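Side-chain contacts in internalin (Listeria monocytogenes serotype 4b, PDB 4FMZ), which is a leucine-rich-repeat protein of the internalin family and probably takes part in adhesion of the bacterium to host cells and their invasion: residues Leu21-Gly24 and Ile25-Leu29; Leu29-Ser33 and Val34-Val38; Ser149-Ser152 and Asn153-Gly156. All coordinates share one frame; numbering follows the deposited sequence.

How the contacts relate
Contact 1 lies within helix 19-29 of the N-terminal cap, where each bond closes one turn. Contact 2 starts on Leu29, which it shares with contact 1, and closes the loop that brings the chain from that helix into strand 37-38. The two neither nest nor cross but follow end to end, and they touch: Arg26 NH1 probably bonds Lys31 O, and Val34 packs on the backbone of Ala22 and Glu23. Contact 3 comes much later, between strands 136-138 and 159-161, and closes a turn inside the leucine-rich-repeat solenoid. Its centre is about 35 Å from that of contact 1 and about 42 Å from that of contact 2.

Contact 1 of 3, residues Leu21-Gly24 and Ile25-Leu29; sequences LAEG and IRAVL
Ile25, Gly24 and Glu23 meet the neighbouring turns of helix 19-29 in three different ways. Ile25 sits on the buried side. Ile25 N bonds Leu21 O at 3.0 Å, and Ile25 CG1 lies over the same oxygen at 3.4 Å. The branched side chain suits this side because it packs, with Leu21, against Phe16 and against Leu49 of strand 48-50. Glycine leaves its partly exposed position without a side chain, so the carbonyl does the work: Gly24 O takes Val28 N at 3.0 Å, and Val28 CG1 rests 3.5 Å from that oxygen.

On the exposed side, Glu23 and Arg26 lie side by side, three residues apart and pointing the same way. Both send CG anti to the backbone N, after which the glutamate bends at chi2 (52°), bringing its carboxylate alongside Arg26, one turn on. The guanidinium takes it side-on: Arg26 NE reaches Glu23 OE1 at 2.9 Å and Arg26 NH2 reaches OE2 at 2.8 Å. Both oxygens lie close to the guanidinium plane, but the carboxylate is twisted 32° against it, so both nitrogens meet the carboxylate out of its plane, NE from above and NH2 on the syn side of OE2. Arg26 NH1 goes on to Lys31 O.

With bonds at all three nitrogens, the guanidinium is fixed in rotation, and the paired charges would largely neutralise each other while joining the helix to the loop after it.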
# COMPACT_ATOMS: atom_id res chain seq x y z
N LEU A 21 -9.45 25.79 9.21
CA LEU A 21 -9.21 26.13 7.82
C LEU A 21 -8.88 27.64 7.68
O LEU A 21 -7.93 27.98 6.97
CB LEU A 21 -10.40 25.76 6.95
CG LEU A 21 -10.23 25.96 5.42
CD1 LEU A 21 -8.96 25.26 4.87
CD2 LEU A 21 -11.42 25.46 4.70
N ALA A 22 -9.60 28.52 8.40
CA ALA A 22 -9.33 29.97 8.38
C ALA A 22 -7.89 30.24 8.85
O ALA A 22 -7.18 31.00 8.21
CB ALA A 22 -10.33 30.71 9.26
N GLU A 23 -7.42 29.51 9.90
CA GLU A 23 -6.05 29.61 10.41
C GLU A 23 -5.03 29.21 9.33
O GLU A 23 -4.02 29.89 9.19
CB GLU A 23 -5.87 28.78 11.70
CG GLU A 23 -4.45 28.67 12.24
CD GLU A 23 -3.64 29.94 12.45
OE1 GLU A 23 -4.24 31.01 12.68
OE2 GLU A 23 -2.40 29.84 12.40
N GLY A 24 -5.32 28.17 8.56
CA GLY A 24 -4.44 27.72 7.48
C GLY A 24 -4.32 28.71 6.35
O GLY A 24 -3.24 28.85 5.76
N ILE A 25 -5.43 29.40 6.02
CA ILE A 25 -5.47 30.46 5.01
C ILE A 25 -4.64 31.65 5.51
O ILE A 25 -3.82 32.18 4.76
CB ILE A 25 -6.94 30.86 4.63
CG1 ILE A 25 -7.71 29.66 4.00
CG2 ILE A 25 -6.98 32.08 3.69
CD1 ILE A 25 -7.17 29.10 2.64
N ARG A 26 -4.85 32.06 6.78
CA ARG A 26 -4.09 33.15 7.43
C ARG A 26 -2.59 32.85 7.38
O ARG A 26 -1.82 33.71 6.95
CB ARG A 26 -4.55 33.34 8.89
CG ARG A 26 -3.86 34.53 9.58
CD ARG A 26 -3.52 34.29 11.05
NE ARG A 26 -2.70 33.10 11.32
CZ ARG A 26 -1.38 33.00 11.15
NH1 ARG A 26 -0.69 34.02 10.64
NH2 ARG A 26 -0.74 31.89 11.47
N ALA A 27 -2.20 31.61 7.76
CA ALA A 27 -0.80 31.17 7.79
C ALA A 27 -0.16 31.15 6.40
O ALA A 27 0.96 31.65 6.27
CB ALA A 27 -0.68 29.81 8.45
N VAL A 28 -0.84 30.61 5.38
CA VAL A 28 -0.26 30.53 4.03
C VAL A 28 -0.09 31.95 3.42
O VAL A 28 0.89 32.17 2.71
CB VAL A 28 -1.01 29.55 3.08
CG1 VAL A 28 -2.37 30.09 2.62
CG2 VAL A 28 -0.15 29.14 1.90
N LEU A 29 -1.01 32.89 3.72
CA LEU A 29 -0.93 34.25 3.18
C LEU A 29 -0.14 35.20 4.09
O LEU A 29 0.03 36.37 3.76
CB LEU A 29 -2.34 34.79 2.92
CG LEU A 29 -3.12 34.15 1.74
CD1 LEU A 29 -4.60 34.47 1.84
CD2 LEU A 29 -2.58 34.60 0.37

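Contact 2 of 3, residues Leu29-Ser33 and Val34-Val38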
# COMPACT_ATOMS: atom_id res chain seq x y z
N LEU A 29 -1.01 32.89 3.72
CA LEU A 29 -0.93 34.25 3.18
C LEU A 29 -0.14 35.20 4.09
O LEU A 29 0.03 36.37 3.76
CB LEU A 29 -2.34 34.79 2.92
CG LEU A 29 -3.12 34.15 1.74
CD1 LEU A 29 -4.60 34.47 1.84
CD2 LEU A 29 -2.58 34.60 0.37
N GLN A 30 0.34 34.68 5.25
CA GLN A 30 1.11 35.40 6.28
C GLN A 30 0.38 36.68 6.72
O GLN A 30 0.96 37.77 6.82
CB GLN A 30 2.56 35.65 5.84
CG GLN A 30 3.33 34.33 5.78
CD GLN A 30 4.80 34.47 5.56
OE1 GLN A 30 5.43 35.44 5.95
NE2 GLN A 30 5.37 33.44 4.96
N LYS A 31 -0.93 36.53 7.01
CA LYS A 31 -1.77 37.61 7.53
C LYS A 31 -1.63 37.62 9.05
O LYS A 31 -1.26 36.59 9.63
CB LYS A 31 -3.24 37.44 7.10
CG LYS A 31 -3.49 37.57 5.59
CD LYS A 31 -3.43 39.00 5.10
CE LYS A 31 -3.55 39.07 3.60
NZ LYS A 31 -3.30 40.44 3.10
N ALA A 32 -1.88 38.75 9.70
CA ALA A 32 -1.76 38.84 11.15
C ALA A 32 -2.88 38.09 11.89
O ALA A 32 -2.65 37.56 12.97
CB ALA A 32 -1.76 40.30 11.58
N SER A 33 -4.09 38.06 11.31
CA SER A 33 -5.28 37.49 11.97
C SER A 33 -6.27 36.90 10.97
O SER A 33 -6.27 37.30 9.80
CB SER A 33 -5.97 38.60 12.77
OG SER A 33 -7.27 38.28 13.24
N VAL A 34 -7.15 35.99 11.44
CA VAL A 34 -8.23 35.40 10.62
C VAL A 34 -9.32 36.46 10.34
O VAL A 34 -10.18 36.25 9.50
CB VAL A 34 -8.84 34.11 11.25
CG1 VAL A 34 -7.80 32.98 11.31
CG2 VAL A 34 -9.45 34.37 12.63
N THR A 35 -9.28 37.60 11.05
CA THR A 35 -10.23 38.70 10.82
C THR A 35 -9.75 39.60 9.66
O THR A 35 -10.51 40.46 9.21
CB THR A 35 -10.48 39.53 12.09
OG1 THR A 35 -9.27 40.16 12.50
CG2 THR A 35 -11.08 38.72 13.24
N ASP A 36 -8.50 39.40 9.19
CA ASP A 36 -7.92 40.19 8.10
C ASP A 36 -8.60 39.93 6.76
O ASP A 36 -8.95 38.79 6.44
CB ASP A 36 -6.41 39.93 7.96
CG ASP A 36 -5.56 40.45 9.09
OD1 ASP A 36 -6.06 41.28 9.89
OD2 ASP A 36 -4.37 40.08 9.15
N VAL A 37 -8.78 41.01 5.98
CA VAL A 37 -9.40 40.95 4.66
C VAL A 37 -8.46 40.30 3.66
O VAL A 37 -7.25 40.55 3.69
CB VAL A 37 -9.85 42.36 4.21
CG1 VAL A 37 -10.04 42.45 2.69
CG2 VAL A 37 -11.13 42.74 4.90
N VAL A 38 -9.01 39.45 2.80
CA VAL A 38 -8.28 38.86 1.69
C VAL A 38 -8.99 39.23 0.40
O VAL A 38 -10.21 39.35 0.38
CB VAL A 38 -8.00 37.34 1.79
CG1 VAL A 38 -6.90 37.08 2.82
CG2 VAL A 38 -9.26 36.53 2.11
O HOH W 1 -5.91 41.92 1.72
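Asp36 turns its carboxylate back over loop 29-33, and OD2 meets two successive amides. Ser33 N bonds it at 3.0 Å, from well above the carboxylate plane (68° out of it), while the bond from Ala32 N is weak. The short aspartate suits this place: with CG beside its backbone N, it sets OD2 at the amides of Ser33 and Ala32, only three and four residues back. Asp36 N bonds Ser33 O at 3.1 Å and closes a type I turn. Within the same turn the hydroxyls of Ser33 and Thr35 meet, Ser33 OG to Thr35 OG1 at 2.8 Å.

On the side toward helix 40-43, Leu29 and Val38 cross at about a right angle, CD1 against CG1 at 3.6 Å. Lys31 bends at chi2 (-75°) and runs obliquely past the same methyl, its CE 4.0 Å from Val38 CG1. The aliphatic chain extends the apolar patch, while NZ forms a salt bridge with Glu42 and weakly bonds a water that donates to Val37 O.

The Schellman motif at Gln30 ends the helix, and the aspartate, by accepting from Ser33 N and, weakly, from Ala32 N, ties down the chain that follows; those donors would probably stabilise its negative charge.

Contact 3 of 3, residues Ser149-Ser152 and Asn153-Gly156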
# COMPACT_ATOMS: atom_id res chain seq x y z
N SER A 149 -14.98 -1.70 -9.58
CA SER A 149 -15.21 -1.52 -11.02
C SER A 149 -14.95 -0.07 -11.52
O SER A 149 -14.38 0.04 -12.61
CB SER A 149 -16.60 -2.01 -11.44
OG SER A 149 -17.65 -1.36 -10.76
N PRO A 150 -15.21 1.03 -10.75
CA PRO A 150 -14.91 2.37 -11.28
C PRO A 150 -13.40 2.68 -11.46
O PRO A 150 -13.08 3.72 -12.02
CB PRO A 150 -15.52 3.30 -10.23
CG PRO A 150 -16.53 2.46 -9.51
CD PRO A 150 -15.91 1.12 -9.45
N LEU A 151 -12.50 1.78 -11.04
CA LEU A 151 -11.05 1.97 -11.23
C LEU A 151 -10.57 1.53 -12.64
O LEU A 151 -9.48 1.93 -13.05
CB LEU A 151 -10.24 1.17 -10.20
CG LEU A 151 -10.45 1.44 -8.72
CD1 LEU A 151 -9.40 0.69 -7.88
CD2 LEU A 151 -10.40 2.91 -8.42
N SER A 152 -11.37 0.70 -13.33
CA SER A 152 -11.05 0.03 -14.60
C SER A 152 -10.45 0.93 -15.71
O SER A 152 -9.64 0.42 -16.49
CB SER A 152 -12.26 -0.73 -15.13
OG SER A 152 -13.33 0.10 -15.53
N ASN A 153 -10.79 2.24 -15.79
CA ASN A 153 -10.24 3.10 -16.85
C ASN A 153 -8.94 3.84 -16.46
O ASN A 153 -8.43 4.64 -17.25
CB ASN A 153 -11.29 4.12 -17.33
CG ASN A 153 -12.51 3.46 -17.93
OD1 ASN A 153 -12.42 2.49 -18.69
ND2 ASN A 153 -13.69 3.96 -17.58
N MSE A 154 -8.36 3.53 -15.29
CA MSE A 154 -7.13 4.19 -14.84
C MSE A 154 -5.91 3.43 -15.37
O MSE A 154 -5.12 2.90 -14.60
CB MSE A 154 -7.08 4.29 -13.31
CG MSE A 154 -8.14 5.20 -12.73
SE MSE A 154 -8.07 5.08 -10.81
CE MSE A 154 -9.48 6.35 -10.42
N THR A 155 -5.76 3.42 -16.70
CA THR A 155 -4.71 2.64 -17.37
C THR A 155 -3.29 3.18 -17.15
O THR A 155 -2.34 2.45 -17.41
CB THR A 155 -5.02 2.50 -18.87
OG1 THR A 155 -5.27 3.80 -19.42
CG2 THR A 155 -6.21 1.60 -19.11
N GLY A 156 -3.17 4.41 -16.64
CA GLY A 156 -1.87 5.01 -16.30
C GLY A 156 -1.50 4.85 -14.84
O GLY A 156 -0.45 5.35 -14.41
O HOH W 2 -12.01 4.31 -14.24
O HOH W 3 -13.16 -0.21 -18.26
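Two waters sit at the turn where Ser152 meets Asn153, and one clearly joins the two segments. The first accepts from Asn153 N at 2.9 Å and also lies close to Pro150 O, at a spacing so short that its geometry is doubtful. The second sits between the side chains, 2.8 Å from Ser152 OG and likewise 2.8 Å from Asn153 OD1, to which it donates. Ser152 OG, placed between its backbone N and carbonyl carbon (chi1 67°), stays 4.1 Å from Asn153 OD1, so water fills in for a direct bond. Small polar residues suit this outer side, with Ser152 partly exposed and Asn153 exposed, since their OG and OD1 share this bridging water. The serine's backbone oxygen takes Asn175 ND2.

These residues lie on the connection between strands 136-138 and 159-161, the part of a leucine-rich repeat that returns from one strand of the solenoid to the next. Its short 3-10 segment passes into a type I turn from Leu151 to Met154, closed by Met154 N on Leu151 O at 3.0 Å, and Met154 is itself the centre of an inverse gamma turn.

On the inner side the side chains of Leu151 and Met154, the latter present as selenomethionine, run at a slant to each other. Leu151 CD2 approaches the selenium at 4.0 Å and the terminal CE at 4.1 Å. Beyond CG the methionine is fully extended (chi2 174°), a long, unbranched apolar arm that reaches inward to Leu128 and Met134. Both residues rest on Leu137 of strand 136-138, and Leu151 also touches Ile125.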